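Local structure of Nitrate/nitrite binding protein NrtA (Synechocystis sp., 2G29) at residues Q126-G131 against S207-E212; A227-Q232 against Y304-G309; N326-Y331 against D365-A370; L259-M264 against A371-V376; P30-A35 against D250-A255. The protein binds nitrate as the periplasmic solute-binding component of the NrtABCD ABC transporter, which takes up nitrate and probably nitrite as well. One frame throughout, in Å; residues are numbered along the deposited sequence.

Interaction 1 of 5, residues Q126-G131 against S207-E212; sequences QGIQLG and SFCVGE. With NO3 (nitrate ion), chain B.
A nitrate ion sits at the very end of this strand pair, where Gly211 N donates to two of its oxygens at once: a straight bond to O2 (3.1 Å, 168° at the hydrogen) and a weak, bent one to O1. The pair itself is antiparallel, strand 126-130 beside strand 207-211, in the five-stranded mixed sheet of one of the two domains of this C-clamp solute-binding protein. Gly127 and Val210 bond to each other in both directions, as do Gln129 and Phe208, with Gln129 N to Phe208 O the shortest and straightest of the four (2.8 Å, 172°). Gln126 and Gly211 both belong to the nitrate site, to which Trp73 NE1 and Lys240 NZ add hydrogen bonds, with His167 also part of it. On the Gln129 and Phe208 side of the sheet, Gln129 lays its CB over the phenyl face, 3.8 Å from the centroid. On the other side, Ile128 CG1 packs against Cys209 SG at 3.8 Å. Gln129 O is gripped twice: by Phe208 N, and by Ser207 OG, which stands anti to its own backbone N and donates at 2.8 Å from above the carbonyl plane.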
# COMPACT_ATOMS: atom_id res chain seq x y z
N GLN A 126 -0.59 7.52 -1.88
CA GLN A 126 -1.28 6.95 -3.02
C GLN A 126 -2.10 8.12 -3.57
O GLN A 126 -2.14 9.21 -2.98
CB GLN A 126 -2.17 5.78 -2.59
CG GLN A 126 -1.51 4.86 -1.53
CD GLN A 126 -0.18 4.24 -1.96
OE1 GLN A 126 0.92 4.59 -1.43
NE2 GLN A 126 -0.23 3.38 -2.93
N GLY A 127 -2.73 7.95 -4.71
CA GLY A 127 -3.48 9.06 -5.26
C GLY A 127 -4.78 8.67 -5.90
O GLY A 127 -4.90 7.56 -6.42
N ILE A 128 -5.76 9.58 -5.86
CA ILE A 128 -7.03 9.35 -6.54
C ILE A 128 -7.07 10.37 -7.67
O ILE A 128 -6.96 11.60 -7.42
CB ILE A 128 -8.24 9.54 -5.58
CG1 ILE A 128 -8.20 8.42 -4.54
CG2 ILE A 128 -9.55 9.54 -6.36
CD1 ILE A 128 -9.30 8.48 -3.48
N GLN A 129 -7.21 9.87 -8.89
CA GLN A 129 -7.21 10.67 -10.09
C GLN A 129 -8.54 10.61 -10.80
O GLN A 129 -9.33 9.69 -10.63
CB GLN A 129 -6.14 10.20 -11.07
CG GLN A 129 -4.71 10.45 -10.58
CD GLN A 129 -4.34 9.65 -9.34
OE1 GLN A 129 -4.41 8.40 -9.33
NE2 GLN A 129 -3.96 10.35 -8.29
N LEU A 130 -8.77 11.62 -11.62
CA LEU A 130 -9.99 11.71 -12.45
C LEU A 130 -9.58 11.96 -13.90
O LEU A 130 -8.56 12.59 -14.16
CB LEU A 130 -10.85 12.88 -12.00
CG LEU A 130 -11.65 12.54 -10.75
CD1 LEU A 130 -12.08 13.84 -10.03
CD2 LEU A 130 -12.86 11.68 -11.11
N GLY A 131 -10.38 11.45 -14.83
CA GLY A 131 -10.09 11.73 -16.23
C GLY A 131 -10.33 13.21 -16.55
O GLY A 131 -10.97 13.93 -15.79
N SER A 207 -12.33 7.32 -12.97
CA SER A 207 -11.47 7.69 -11.83
C SER A 207 -10.66 6.45 -11.46
O SER A 207 -11.05 5.34 -11.78
CB SER A 207 -12.37 8.11 -10.63
OG SER A 207 -11.62 8.52 -9.51
N PHE A 208 -9.55 6.67 -10.75
CA PHE A 208 -8.73 5.54 -10.33
C PHE A 208 -7.86 5.88 -9.13
O PHE A 208 -7.54 7.05 -8.89
CB PHE A 208 -7.87 5.00 -11.50
CG PHE A 208 -6.84 5.98 -12.06
CD1 PHE A 208 -5.50 5.84 -11.72
CD2 PHE A 208 -7.19 6.95 -13.02
CE1 PHE A 208 -4.51 6.66 -12.34
CE2 PHE A 208 -6.23 7.74 -13.62
CZ PHE A 208 -4.86 7.59 -13.28
N CYS A 209 -7.46 4.86 -8.40
CA CYS A 209 -6.62 5.02 -7.23
C CYS A 209 -5.44 4.08 -7.37
O CYS A 209 -5.64 2.88 -7.61
CB CYS A 209 -7.42 4.71 -5.97
SG CYS A 209 -6.51 5.00 -4.45
N VAL A 210 -4.22 4.63 -7.20
CA VAL A 210 -2.99 3.85 -7.41
C VAL A 210 -1.85 4.59 -6.68
O VAL A 210 -1.95 5.77 -6.41
CB VAL A 210 -2.68 3.78 -8.94
CG1 VAL A 210 -2.41 5.20 -9.50
CG2 VAL A 210 -1.50 2.87 -9.25
N GLY A 211 -0.79 3.88 -6.32
CA GLY A 211 0.32 4.56 -5.63
C GLY A 211 1.31 5.24 -6.56
O GLY A 211 1.31 5.06 -7.80
N GLU A 212 2.15 6.11 -5.96
CA GLU A 212 3.18 6.79 -6.73
C GLU A 212 4.02 5.70 -7.43
O GLU A 212 4.22 4.60 -6.89
CB GLU A 212 4.07 7.62 -5.82
CG GLU A 212 3.40 8.78 -5.06
CD GLU A 212 2.80 9.89 -5.95
OE1 GLU A 212 2.99 9.88 -7.20
OE2 GLU A 212 2.16 10.79 -5.36
N NO3 B . -0.45 0.62 -5.90
O1 NO3 B . 0.19 1.43 -5.00
O2 NO3 B . -1.03 0.90 -7.09
O3 NO3 B . -0.58 -0.84 -5.49

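Interaction 2 of 5, residues A227-Q232 against Y304-G309; sequences ALTTGQ and YNFGNG
Ring contacts dominate here. Thr229, whose side chain starts out toward segment 304-309, crosses Tyr304 at about a right angle and sets CG2 over one face of the phenol ring, a CH-pi contact 4.3 Å from the centroid. That methyl takes the crowded position between backbone N and carbonyl carbon, while OG1, anti to the N (chi1 -176°), comes 3.5 Å from Tyr304 CE2. Phe306 pushes its far end against the strand backbone: CE2 lies 3.9 Å from Leu228 CA, and CZ lies 3.7 Å from Thr229 N. The tip of Gln232 arrives at the edge of the same ring, its amide turned 20° from the ring plane. All this happens at the outer edge of a five-stranded sheet, where strand 225-229 pairs with strand 126-130 and Ala227 and Leu228 together face Ile128 in a classic beta bulge. A backbone hydrogen bond between Phe306 and Gln226 ties segment 304-309 to the same strand. Gln232 N bonds to Thr229 O, closing the short 3-10 segment 230-232. Asn305 OD1 accepts from Gly307 N at 3.0 Å, an Asx turn. Thr229 OG1 is itself hydrogen-bonded to the carbonyl oxygen of Gln126, a nitrate-binding residue.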
# COMPACT_ATOMS: atom_id res chain seq x y z
N ALA A 227 -7.30 14.38 -7.67
CA ALA A 227 -8.28 14.89 -6.72
C ALA A 227 -7.65 15.05 -5.34
O ALA A 227 -7.88 16.04 -4.64
CB ALA A 227 -9.49 13.93 -6.66
N LEU A 228 -6.83 14.08 -4.94
CA LEU A 228 -6.18 14.12 -3.63
C LEU A 228 -5.08 13.08 -3.58
O LEU A 228 -5.03 12.16 -4.42
CB LEU A 228 -7.21 13.79 -2.52
CG LEU A 228 -7.84 12.39 -2.68
CD1 LEU A 228 -7.08 11.37 -1.85
CD2 LEU A 228 -9.31 12.44 -2.23
N THR A 229 -4.19 13.26 -2.60
CA THR A 229 -3.16 12.30 -2.26
C THR A 229 -3.73 11.68 -0.97
O THR A 229 -4.35 12.36 -0.14
CB THR A 229 -1.77 12.96 -2.13
OG1 THR A 229 -0.80 11.93 -1.89
CG2 THR A 229 -1.75 13.99 -0.98
N THR A 230 -3.52 10.38 -0.79
CA THR A 230 -4.23 9.70 0.27
C THR A 230 -3.99 10.04 1.70
O THR A 230 -4.82 9.75 2.54
CB THR A 230 -4.24 8.17 -0.01
OG1 THR A 230 -2.89 7.71 -0.17
CG2 THR A 230 -4.99 7.87 -1.30
N GLY A 231 -2.87 10.69 2.00
CA GLY A 231 -2.63 11.17 3.35
C GLY A 231 -3.64 12.29 3.69
O GLY A 231 -3.70 12.72 4.84
N GLN A 232 -4.41 12.75 2.69
CA GLN A 232 -5.46 13.74 2.90
C GLN A 232 -6.75 13.03 3.30
O GLN A 232 -7.67 13.66 3.84
CB GLN A 232 -5.75 14.55 1.64
CG GLN A 232 -4.68 15.50 1.19
CD GLN A 232 -5.14 16.21 -0.07
OE1 GLN A 232 -5.96 17.16 -0.01
NE2 GLN A 232 -4.67 15.75 -1.20
N TYR A 304 3.67 18.70 -4.47
CA TYR A 304 2.47 18.25 -5.16
C TYR A 304 1.85 19.11 -6.24
O TYR A 304 1.32 20.20 -5.95
CB TYR A 304 1.36 17.97 -4.13
CG TYR A 304 1.62 16.76 -3.27
CD1 TYR A 304 2.22 16.86 -2.00
CD2 TYR A 304 1.28 15.50 -3.74
CE1 TYR A 304 2.49 15.72 -1.24
CE2 TYR A 304 1.54 14.34 -2.98
CZ TYR A 304 2.14 14.47 -1.74
OH TYR A 304 2.42 13.35 -0.98
N ASN A 305 1.91 18.63 -7.47
CA ASN A 305 1.22 19.29 -8.58
C ASN A 305 0.09 18.32 -8.96
O ASN A 305 0.36 17.22 -9.50
CB ASN A 305 2.15 19.52 -9.79
CG ASN A 305 1.40 20.05 -11.01
OD1 ASN A 305 0.30 20.59 -10.88
ND2 ASN A 305 1.99 19.90 -12.18
N PHE A 306 -1.14 18.71 -8.68
CA PHE A 306 -2.32 17.91 -8.98
C PHE A 306 -2.87 18.15 -10.40
O PHE A 306 -3.81 17.49 -10.81
CB PHE A 306 -3.46 18.16 -7.99
CG PHE A 306 -3.26 17.57 -6.61
CD1 PHE A 306 -2.19 16.71 -6.31
CD2 PHE A 306 -4.18 17.84 -5.61
CE1 PHE A 306 -2.08 16.12 -5.01
CE2 PHE A 306 -4.06 17.26 -4.34
CZ PHE A 306 -3.01 16.40 -4.05
N GLY A 307 -2.28 19.09 -11.14
CA GLY A 307 -2.77 19.35 -12.49
C GLY A 307 -4.02 20.21 -12.51
O GLY A 307 -4.41 20.78 -11.50
N ASN A 308 -4.64 20.29 -13.68
CA ASN A 308 -5.87 21.04 -13.85
C ASN A 308 -5.75 22.49 -13.39
O ASN A 308 -6.71 23.04 -12.84
CB ASN A 308 -6.99 20.36 -13.08
CG ASN A 308 -8.34 20.79 -13.55
OD1 ASN A 308 -8.48 21.21 -14.71
ND2 ASN A 308 -9.34 20.68 -12.69
N GLY A 309 -4.58 23.08 -13.61
CA GLY A 309 -4.37 24.47 -13.25
C GLY A 309 -4.20 24.78 -11.78
O GLY A 309 -3.94 25.93 -11.42

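Interaction 3 of 5, residues N326-Y331 against D365-A370; sequences NASYPY and DLWREA
Trp367 leaves helix 364-373 toward the loop 326-331, and from CB outward nearly every atom of its side chain meets that loop. CB lies 4.0 Å from Pro330 CD. CG is anti to the backbone N (chi1 -171°), which swings the indole off the helix and under the proline: Pro330 CD sits over the five-membered ring, 3.9 Å from its centroid, in a CH-pi contact. Tyr329 CA comes down on the same five-membered ring, 4.0 Å from the centroid. At NE1 the character changes from apolar to polar. The indole N-H points in the plane of its ring at Ser328 OG, 2.9 Å from NE1 and close to straight (164°). That hydroxyl is also hydrogen-bonded to Gln267 OE1 of helix 253-271, so the serine joins the tryptophan to a second helix. The loop folds as a type I beta turn from Asn326 to Tyr329, overlapping at Tyr329 with an inverse gamma turn centred on Pro330, and the two turns bring three successive residues against one indole just before helix 332-344 begins. Beyond the ring fusion, the six-membered ring of Trp367 takes the edge of Tyr329 on its face in a T-shaped stack, planes 83° apart and centroids 5.2 Å apart. Tyr329 CD1 makes the closest touch, 3.5 Å from Trp367 CE3. Farther along the phenol, CE1 brushes Arg368 CG, and the hydroxyl is hydrogen-bonded to Glu364, which also forms a salt bridge with Arg368 NE.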
# COMPACT_ATOMS: atom_id res chain seq x y z
N ASN A 326 6.84 6.37 13.28
CA ASN A 326 6.60 4.93 13.47
C ASN A 326 6.05 4.23 12.23
O ASN A 326 5.44 3.16 12.33
CB ASN A 326 5.63 4.71 14.63
CG ASN A 326 6.10 5.39 15.92
OD1 ASN A 326 5.39 6.22 16.48
ND2 ASN A 326 7.28 5.02 16.38
N ALA A 327 6.30 4.80 11.06
CA ALA A 327 5.78 4.24 9.80
C ALA A 327 5.98 2.75 9.55
O ALA A 327 5.11 2.08 8.98
CB ALA A 327 6.37 5.01 8.63
N SER A 328 7.15 2.24 9.92
CA SER A 328 7.48 0.85 9.70
C SER A 328 6.81 -0.11 10.69
O SER A 328 6.56 -1.26 10.37
CB SER A 328 9.00 0.72 9.78
OG SER A 328 9.40 -0.60 9.60
N TYR A 329 6.50 0.36 11.89
CA TYR A 329 5.89 -0.54 12.88
C TYR A 329 4.50 -0.96 12.39
O TYR A 329 3.65 -0.12 12.15
CB TYR A 329 5.80 0.15 14.24
CG TYR A 329 5.19 -0.76 15.28
CD1 TYR A 329 5.91 -1.82 15.82
CD2 TYR A 329 3.88 -0.57 15.71
CE1 TYR A 329 5.34 -2.68 16.76
CE2 TYR A 329 3.29 -1.41 16.64
CZ TYR A 329 4.02 -2.46 17.16
OH TYR A 329 3.42 -3.26 18.11
N PRO A 330 4.26 -2.27 12.24
CA PRO A 330 2.96 -2.76 11.75
C PRO A 330 1.91 -2.85 12.83
O PRO A 330 1.73 -3.86 13.48
CB PRO A 330 3.31 -4.12 11.15
CG PRO A 330 4.39 -4.64 12.10
CD PRO A 330 5.22 -3.38 12.45
N TYR A 331 1.25 -1.72 13.05
CA TYR A 331 0.21 -1.68 14.08
C TYR A 331 -0.91 -2.68 13.79
O TYR A 331 -1.49 -2.72 12.68
CB TYR A 331 -0.41 -0.27 14.17
CG TYR A 331 0.47 0.79 14.79
CD1 TYR A 331 1.20 1.66 13.98
CD2 TYR A 331 0.57 0.93 16.18
CE1 TYR A 331 1.99 2.66 14.53
CE2 TYR A 331 1.37 1.92 16.73
CZ TYR A 331 2.07 2.78 15.91
OH TYR A 331 2.83 3.81 16.45
N ASP A 365 5.74 -8.62 16.81
CA ASP A 365 6.71 -9.17 17.78
C ASP A 365 8.06 -9.37 17.09
O ASP A 365 9.10 -9.07 17.67
CB ASP A 365 6.23 -10.50 18.40
CG ASP A 365 5.95 -11.59 17.36
OD1 ASP A 365 5.28 -11.33 16.34
OD2 ASP A 365 6.41 -12.73 17.60
N LEU A 366 8.07 -9.88 15.85
CA LEU A 366 9.32 -10.04 15.09
C LEU A 366 9.90 -8.65 14.77
O LEU A 366 11.12 -8.46 14.76
CB LEU A 366 9.06 -10.83 13.79
CG LEU A 366 8.62 -12.27 14.03
CD1 LEU A 366 8.50 -13.03 12.73
CD2 LEU A 366 9.71 -12.96 14.90
N TRP A 367 9.03 -7.65 14.52
CA TRP A 367 9.51 -6.32 14.23
C TRP A 367 10.24 -5.77 15.45
O TRP A 367 11.35 -5.23 15.32
CB TRP A 367 8.34 -5.41 13.79
CG TRP A 367 8.77 -4.04 13.27
CD1 TRP A 367 8.87 -3.67 11.96
CD2 TRP A 367 9.15 -2.88 14.05
NE1 TRP A 367 9.28 -2.37 11.86
CE2 TRP A 367 9.45 -1.86 13.12
CE3 TRP A 367 9.25 -2.61 15.42
CZ2 TRP A 367 9.85 -0.57 13.52
CZ3 TRP A 367 9.65 -1.34 15.83
CH2 TRP A 367 9.95 -0.32 14.87
N ARG A 368 9.63 -5.88 16.63
CA ARG A 368 10.30 -5.39 17.85
C ARG A 368 11.61 -6.11 18.11
O ARG A 368 12.58 -5.47 18.56
CB ARG A 368 9.37 -5.51 19.06
CG ARG A 368 8.28 -4.44 19.10
CD ARG A 368 7.45 -4.56 20.41
NE ARG A 368 6.52 -5.68 20.38
CZ ARG A 368 6.52 -6.69 21.23
NH1 ARG A 368 7.44 -6.75 22.21
NH2 ARG A 368 5.64 -7.68 21.09
N GLU A 369 11.67 -7.42 17.84
CA GLU A 369 12.93 -8.13 18.08
C GLU A 369 14.01 -7.62 17.15
O GLU A 369 15.16 -7.42 17.56
CB GLU A 369 12.73 -9.64 17.91
CG GLU A 369 11.96 -10.20 19.12
CD GLU A 369 11.26 -11.51 18.85
OE1 GLU A 369 11.64 -12.22 17.89
OE2 GLU A 369 10.33 -11.84 19.63
N ALA A 370 13.66 -7.36 15.89
CA ALA A 370 14.65 -6.85 14.95
C ALA A 370 15.06 -5.43 15.29
O ALA A 370 16.24 -5.09 15.17
CB ALA A 370 14.07 -6.92 13.53

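Interaction 4 of 5, residues L259-M264 against A371-V376; sequences LLMAVM and AQALEV
Helix segment 259-264 meets the last turn of helix 364-373 and the residues after it, Met261 and Ala371 being nearest, CA atoms 7.2 Å apart, with Leu374 the first residue to abandon helical backbone angles. No hydrogen bond crosses the contact; it is held by thioether and alkyl packing. Leu374 is the central side chain. Its CD1 enters between two methionines that follow each other one turn apart, 3.9 Å from Met261 CB and 3.8 Å from Met264 SD. The two thioethers are folded differently. Met261 runs out straight to SD and then bends (chi3 -68°), so that the sulfur rests 3.9 Å from Ala373 CB while CG lies along Leu374. Met264 stays extended all the way to CE, which carries its SD and CE past Leu374 to the backbone of Ala371, with SD 3.9 Å from Ala371 N. An alanine at Met261 would lose the CG and sulfur that cover Leu374 and Ala373, and would probably leave the end of helix 364-373 less firmly packed. Tyr60 touches both Met261 and Leu374. On other sides of helix 253-271, Leu259 and Val263 meet strand 240-245, and Ala262 meets helix 56-59, so the helix packs between the five-stranded sheet holding that strand and helix 364-373, which adds a further helical layer on this side of the sheet, away from the nitrate site.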
# COMPACT_ATOMS: atom_id res chain seq x y z
N LEU A 259 16.40 -10.64 6.95
CA LEU A 259 15.71 -9.87 5.91
C LEU A 259 15.03 -8.64 6.53
O LEU A 259 15.07 -7.54 5.95
CB LEU A 259 14.62 -10.69 5.22
CG LEU A 259 15.01 -11.79 4.26
CD1 LEU A 259 13.71 -12.41 3.74
CD2 LEU A 259 15.85 -11.23 3.09
N LEU A 260 14.38 -8.82 7.69
CA LEU A 260 13.68 -7.73 8.35
C LEU A 260 14.63 -6.62 8.73
O LEU A 260 14.34 -5.47 8.53
CB LEU A 260 12.92 -8.24 9.58
CG LEU A 260 11.44 -7.92 9.75
CD1 LEU A 260 11.08 -8.17 11.20
CD2 LEU A 260 11.06 -6.50 9.28
N MET A 261 15.79 -6.97 9.30
CA MET A 261 16.74 -5.93 9.68
C MET A 261 17.25 -5.21 8.43
O MET A 261 17.41 -3.99 8.46
CB MET A 261 17.90 -6.53 10.47
CG MET A 261 17.45 -7.09 11.82
SD MET A 261 18.83 -7.63 12.91
CE MET A 261 19.34 -8.91 12.04
N ALA A 262 17.49 -5.94 7.35
CA ALA A 262 17.94 -5.30 6.11
C ALA A 262 16.88 -4.34 5.60
O ALA A 262 17.20 -3.22 5.18
CB ALA A 262 18.24 -6.34 5.06
N VAL A 263 15.61 -4.76 5.65
CA VAL A 263 14.53 -3.88 5.19
C VAL A 263 14.39 -2.63 6.09
O VAL A 263 14.16 -1.53 5.61
CB VAL A 263 13.19 -4.66 5.13
CG1 VAL A 263 11.99 -3.70 4.94
CG2 VAL A 263 13.23 -5.64 3.93
N MET A 264 14.54 -2.78 7.40
CA MET A 264 14.47 -1.65 8.30
C MET A 264 15.58 -0.63 8.02
O MET A 264 15.35 0.59 8.03
CB MET A 264 14.63 -2.12 9.74
CG MET A 264 13.45 -2.81 10.28
SD MET A 264 13.77 -3.35 11.98
CE MET A 264 12.27 -4.03 12.26
N ALA A 371 14.13 -4.58 15.68
CA ALA A 371 14.48 -3.19 16.00
C ALA A 371 15.38 -3.15 17.25
O ALA A 371 16.27 -2.28 17.35
CB ALA A 371 13.23 -2.35 16.22
N GLN A 372 15.14 -4.07 18.18
CA GLN A 372 15.95 -4.13 19.40
C GLN A 372 17.37 -4.54 19.04
O GLN A 372 18.35 -3.97 19.55
CB GLN A 372 15.36 -5.14 20.38
CG GLN A 372 14.09 -4.68 21.04
CD GLN A 372 13.22 -5.84 21.54
OE1 GLN A 372 13.59 -6.56 22.44
NE2 GLN A 372 12.07 -6.02 20.91
N ALA A 373 17.49 -5.54 18.18
CA ALA A 373 18.80 -6.02 17.74
C ALA A 373 19.57 -4.83 17.13
O ALA A 373 20.76 -4.66 17.37
CB ALA A 373 18.65 -7.13 16.75
N LEU A 374 18.89 -4.03 16.32
CA LEU A 374 19.49 -2.84 15.71
C LEU A 374 19.36 -1.76 16.79
O LEU A 374 19.15 -2.09 17.95
CB LEU A 374 18.68 -2.43 14.48
CG LEU A 374 18.63 -3.49 13.37
CD1 LEU A 374 17.49 -3.16 12.44
CD2 LEU A 374 19.96 -3.53 12.62
N GLU A 375 19.50 -0.48 16.46
CA GLU A 375 19.29 0.51 17.52
C GLU A 375 17.80 0.83 17.55
O GLU A 375 17.05 0.30 18.36
CB GLU A 375 20.08 1.79 17.24
CG GLU A 375 20.89 2.30 18.41
CD GLU A 375 21.75 3.48 18.04
OE1 GLU A 375 21.21 4.61 17.97
OE2 GLU A 375 22.97 3.28 17.81
N VAL A 376 17.38 1.71 16.65
CA VAL A 376 15.98 2.10 16.56
C VAL A 376 15.49 2.74 17.85
O VAL A 376 14.33 2.55 18.23
CB VAL A 376 15.10 0.90 16.28
CG1 VAL A 376 13.69 1.37 15.96
CG2 VAL A 376 15.69 0.10 15.14

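Interaction 5 of 5, residues P30-A35 against D250-A255; sequences PEVTTA and DQNPKA
Glu31 OE2 is held by one bond, from Lys254 N at 2.8 Å and 163°, and its partner oxygen OE1 by another, from Ala255 N at 2.9 Å. Both bonds use the syn lone pairs, so the carboxylate spans two successive amides like a fork. These amides belong to the first turn of helix 253-271, just after Asn252, which holds the N-cap position although its side chain makes no capping bond. Glu31, from a distant part of the chain, thus accepts from two amides of the helix's first turn. Its chain bends at chi2 (85°) to bring the acid round to the helix end, and on the way CB passes 3.5 Å from Asn252 OD1. OE2 also touches Pro253 CD and the alkyl part of Lys254, whose ammonium NZ stays 4.9 Å from OE2. Beside the fork, Pro30 lays CB against Ala255 CB at 3.7 Å, and Val32 CG2 reaches Asn252 OD1. A glutamine in place of Glu31 would lose the charge and one of the two acceptor oxygens, and would probably leave Lys254 N or Ala255 N without its present partner. The loop fastens the chain near the start of its ordered part, ahead of strand 36-39, to the N-terminus of the long helix. That helix end, and to a lesser degree Lys254 NZ, would favour an anion here, so Glu31 is probably ionised, perhaps with a lowered pKa.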
# COMPACT_ATOMS: atom_id res chain seq x y z
N PRO A 30 21.73 -16.80 9.02
CA PRO A 30 20.53 -17.24 8.31
C PRO A 30 20.67 -18.68 7.83
O PRO A 30 21.76 -19.12 7.46
CB PRO A 30 20.44 -16.26 7.14
CG PRO A 30 21.83 -15.79 6.94
CD PRO A 30 22.33 -15.63 8.37
N GLU A 31 19.55 -19.41 7.85
CA GLU A 31 19.51 -20.81 7.42
C GLU A 31 19.70 -20.90 5.89
O GLU A 31 20.19 -21.90 5.36
CB GLU A 31 18.16 -21.44 7.81
CG GLU A 31 17.82 -21.43 9.31
CD GLU A 31 17.16 -20.12 9.76
OE1 GLU A 31 17.09 -19.17 8.94
OE2 GLU A 31 16.71 -20.04 10.93
N VAL A 32 19.29 -19.84 5.20
CA VAL A 32 19.41 -19.76 3.75
C VAL A 32 19.90 -18.36 3.44
O VAL A 32 19.66 -17.44 4.21
CB VAL A 32 18.08 -19.99 3.04
CG1 VAL A 32 18.24 -19.76 1.55
CG2 VAL A 32 17.58 -21.41 3.29
N THR A 33 20.60 -18.22 2.31
CA THR A 33 21.16 -16.95 1.91
C THR A 33 20.39 -16.28 0.79
O THR A 33 20.80 -15.23 0.30
CB THR A 33 22.62 -17.11 1.44
OG1 THR A 33 22.67 -18.02 0.34
CG2 THR A 33 23.49 -17.64 2.58
N THR A 34 19.27 -16.89 0.40
CA THR A 34 18.43 -16.33 -0.65
C THR A 34 16.96 -16.34 -0.24
O THR A 34 16.57 -17.06 0.66
CB THR A 34 18.56 -17.14 -1.97
OG1 THR A 34 17.93 -16.43 -3.05
CG2 THR A 34 17.90 -18.50 -1.83
N ALA A 35 16.18 -15.52 -0.94
CA ALA A 35 14.73 -15.44 -0.74
C ALA A 35 14.27 -14.78 -2.03
O ALA A 35 15.04 -14.06 -2.66
CB ALA A 35 14.37 -14.56 0.47
N ASP A 250 8.64 -19.70 9.35
CA ASP A 250 8.69 -20.68 10.46
C ASP A 250 9.87 -21.62 10.26
O ASP A 250 10.45 -22.10 11.23
CB ASP A 250 7.41 -21.53 10.51
CG ASP A 250 6.17 -20.75 10.98
OD1 ASP A 250 6.28 -19.60 11.45
OD2 ASP A 250 5.06 -21.33 10.88
N GLN A 251 10.22 -21.91 9.01
CA GLN A 251 11.35 -22.80 8.73
C GLN A 251 12.70 -22.11 8.82
O GLN A 251 13.70 -22.73 9.22
CB GLN A 251 11.22 -23.40 7.34
CG GLN A 251 10.34 -24.60 7.28
CD GLN A 251 10.12 -25.09 5.87
OE1 GLN A 251 11.08 -25.26 5.11
NE2 GLN A 251 8.86 -25.33 5.50
N ASN A 252 12.71 -20.84 8.45
CA ASN A 252 13.92 -20.02 8.41
C ASN A 252 13.82 -18.77 9.28
O ASN A 252 13.94 -17.64 8.79
CB ASN A 252 14.18 -19.60 6.96
CG ASN A 252 14.24 -20.78 6.02
OD1 ASN A 252 15.14 -21.62 6.11
ND2 ASN A 252 13.27 -20.87 5.12
N PRO A 253 13.64 -18.94 10.61
CA PRO A 253 13.53 -17.77 11.49
C PRO A 253 14.72 -16.82 11.54
O PRO A 253 14.55 -15.62 11.66
CB PRO A 253 13.16 -18.38 12.84
CG PRO A 253 13.80 -19.74 12.79
CD PRO A 253 13.61 -20.21 11.37
N LYS A 254 15.92 -17.37 11.41
CA LYS A 254 17.08 -16.51 11.44
C LYS A 254 17.20 -15.69 10.15
O LYS A 254 17.58 -14.51 10.18
CB LYS A 254 18.34 -17.34 11.68
CG LYS A 254 18.36 -18.05 13.03
CD LYS A 254 19.40 -19.16 13.05
CE LYS A 254 19.32 -19.98 14.34
NZ LYS A 254 20.19 -21.21 14.25
N ALA A 255 16.88 -16.30 9.00
CA ALA A 255 16.93 -15.59 7.72
C ALA A 255 15.80 -14.55 7.70
O ALA A 255 15.98 -13.45 7.19
CB ALA A 255 16.76 -16.56 6.55

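In the fold
The five contacts fall into two groups on the two halves of the C-clamp. Interactions 1 and 2, with centres 9 Å apart, share the sheet in which strand 126-130 lies between 207-211 and 225-229. The other three gather across the molecule: interactions 3 and 4, with centres 9 Å apart, use helix 364-373. Interactions 4 and 5, with centres 15 Å apart, use helix 253-271. Between the groups, interactions 1 and 5 have centres 37 Å apart. Along the chain, interaction 1 is nested inside the loop closed by 5, and interaction 3 inside that of 4, whereas 2 and 4 cross. The chain thus passes repeatedly between the halves, and nitrate is held by residues of interaction 1 together with Trp73 and Lys240 from the other half.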